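Local atomic coordinates of nuclear hormone receptor FTZ-F1 (PDB entry 2XHS), a protein that probably acts as a transcription factor of the NR5A nuclear receptor subfamily in Drosophila, its ligand-binding domain recognising a Fushi tarazu peptide. Residues K53-N58 against M120-L125. Numbering follows the deposited sequence.
Sequences KVLDQN and MSLGLL
The one flat group in the contact between Leu55 and Leu122 is the peptide joining Leu122 to Gly123: CD2 of Leu55 comes to its oxygen end, 4.0 Å from O of Leu122. No side-chain ring or amide joins in; forked methyl ends do the rest of the touching. The fork of Leu122 faces helix 47-67 with both prongs. Its CD1 approaches CG1 of Val54 at 3.6 Å, and its CD2 lies 3.7 Å from that same Val54 CG1, so one valine methyl bears on both leucine methyls. The two side chains cross at about a right angle. Val54 offers this branch because CG1 is anti to the backbone N (chi1 177°), whereas CG2 of Val54 is 4.6 Å from CD2 of Leu122. Leu55 packs differently: it runs past Leu122 in the opposite sense, alongside rather than across, with CD2 of Leu55 3.8 Å from CD2 of Leu122. The latter methyl therefore touches two successive residues of the helix.

In the helical sandwich of nuclear receptor ligand-binding domains, this region between helix 47-67, helix 77-102 and the segment following the β-hairpin is where relatives commonly hold a ligand. Here all four touching residues are buried and aliphatic, and with no hydrogen bond between the segments the contact is purely apolar. Leu122, besides reaching Val54 and Leu55, rests on Met51, one turn before Leu55 on helix 47-67, and on His96 of helix 77-102, which is consistent with protein side chains taking up pocket volume; Leu55 reaches Leu92 of helix 77-102.

Residues 120-122 have helical backbone angles, but the chain turns at Leu125, whose phi is positive (62°). From there Leu125 sends CD2 back to a looser approach, 4.5 Å from CD2 of Leu55.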
loop_
_atom_site.group_PDB
_atom_site.type_symbol
_atom_site.label_atom_id
_atom_site.label_comp_id
_atom_site.label_asym_id
_atom_site.label_seq_id
_atom_site.Cartn_x
_atom_site.Cartn_y
_atom_site.Cartn_z
ATOM N N LYS A 53 9.131 4.988 11.384
ATOM C CA LYS A 53 8.255 6.074 11.694
ATOM C C LYS A 53 7.381 6.392 10.540
ATOM O O LYS A 53 6.237 6.711 10.689
ATOM C CB LYS A 53 9.063 7.279 12.094
ATOM C CG LYS A 53 9.028 7.510 13.554
ATOM C CD LYS A 53 9.708 8.751 13.948
ATOM C CE LYS A 53 11.046 8.459 14.517
ATOM N NZ LYS A 53 11.513 9.591 15.316
ATOM N N VAL A 54 7.966 6.354 9.366
ATOM C CA VAL A 54 7.257 6.622 8.153
ATOM C C VAL A 54 6.229 5.576 7.934
ATOM O O VAL A 54 5.110 5.869 7.649
ATOM C CB VAL A 54 8.204 6.578 6.993
ATOM C CG1 VAL A 54 7.482 6.768 5.742
ATOM C CG2 VAL A 54 9.188 7.635 7.128
ATOM N N LEU A 55 6.621 4.338 8.093
ATOM C CA LEU A 55 5.741 3.225 7.918
ATOM C C LEU A 55 4.628 3.270 8.900
ATOM O O LEU A 55 3.524 2.951 8.598
ATOM C CB LEU A 55 6.504 1.949 8.120
ATOM C CG LEU A 55 7.556 1.603 7.106
ATOM C CD1 LEU A 55 8.286 0.444 7.588
ATOM C CD2 LEU A 55 6.924 1.289 5.836
ATOM N N ASP A 56 4.926 3.674 10.104
ATOM C CA ASP A 56 3.899 3.761 11.078
ATOM C C ASP A 56 2.878 4.744 10.607
ATOM O O ASP A 56 1.713 4.505 10.674
ATOM C CB ASP A 56 4.492 4.233 12.393
ATOM C CG ASP A 56 3.611 3.935 13.566
ATOM O OD1 ASP A 56 3.035 2.869 13.576
ATOM O OD2 ASP A 56 3.476 4.759 14.464
ATOM N N GLN A 57 3.312 5.872 10.122
ATOM C CA GLN A 57 2.392 6.872 9.671
ATOM C C GLN A 57 1.595 6.357 8.525
ATOM O O GLN A 57 0.442 6.626 8.397
ATOM C CB GLN A 57 3.174 8.077 9.230
ATOM C CG GLN A 57 2.369 9.259 8.827
ATOM C CD GLN A 57 3.224 10.384 8.328
ATOM O OE1 GLN A 57 4.060 10.200 7.467
ATOM N NE2 GLN A 57 3.017 11.555 8.867
ATOM N N ASN A 58 2.237 5.611 7.667
ATOM C CA ASN A 58 1.594 5.127 6.483
ATOM C C ASN A 58 0.459 4.269 6.862
ATOM O O ASN A 58 -0.570 4.278 6.257
ATOM C CB ASN A 58 2.555 4.293 5.675
ATOM C CG ASN A 58 3.450 5.112 4.847
ATOM O OD1 ASN A 58 3.288 6.297 4.762
ATOM N ND2 ASN A 58 4.386 4.488 4.207
HETATM N N MSE A 120 13.712 4.133 -1.019
HETATM C CA MSE A 120 13.529 2.883 -1.680
HETATM C C MSE A 120 13.300 1.791 -0.678
HETATM O O MSE A 120 12.632 0.843 -0.950
HETATM C CB MSE A 120 14.774 2.622 -2.503
HETATM C CG MSE A 120 14.788 1.393 -3.340
HETATM SE SE MSE A 120 13.425 1.310 -4.577
HETATM C CE MSE A 120 13.851 -0.366 -5.263
ATOM N N SER A 121 13.865 1.964 0.494
ATOM C CA SER A 121 13.727 1.045 1.607
ATOM C C SER A 121 12.315 0.933 2.026
ATOM O O SER A 121 11.840 -0.111 2.331
ATOM C CB SER A 121 14.475 1.581 2.786
ATOM O OG SER A 121 15.796 1.149 2.739
ATOM N N LEU A 122 11.630 2.039 1.976
ATOM C CA LEU A 122 10.296 2.121 2.434
ATOM C C LEU A 122 9.489 1.142 1.691
ATOM O O LEU A 122 8.522 0.662 2.182
ATOM C CB LEU A 122 9.770 3.486 2.123
ATOM C CG LEU A 122 10.023 4.428 3.251
ATOM C CD1 LEU A 122 9.485 5.736 2.889
ATOM C CD2 LEU A 122 9.335 3.880 4.438
ATOM N N GLY A 123 9.855 0.853 0.479
ATOM C CA GLY A 123 9.041 -0.045 -0.282
ATOM C C GLY A 123 9.575 -1.425 -0.258
ATOM O O GLY A 123 9.010 -2.303 -0.829
ATOM N N LEU A 124 10.716 -1.598 0.362
ATOM C CA LEU A 124 11.287 -2.903 0.454
ATOM C C LEU A 124 11.123 -3.368 1.845
ATOM O O LEU A 124 11.407 -4.481 2.151
ATOM C CB LEU A 124 12.752 -2.876 0.079
ATOM C CG LEU A 124 12.997 -2.447 -1.356
ATOM C CD1 LEU A 124 14.399 -2.088 -1.555
ATOM C CD2 LEU A 124 12.621 -3.528 -2.271
ATOM N N LEU A 125 10.632 -2.487 2.684
ATOM C CA LEU A 125 10.408 -2.780 4.063
ATOM C C LEU A 125 11.680 -3.125 4.746
ATOM O O LEU A 125 11.686 -3.902 5.648
ATOM C CB LEU A 125 9.453 -3.930 4.196
ATOM C CG LEU A 125 8.134 -3.800 3.470
ATOM C CD1 LEU A 125 7.116 -4.625 4.135
ATOM C CD2 LEU A 125 7.704 -2.413 3.478
#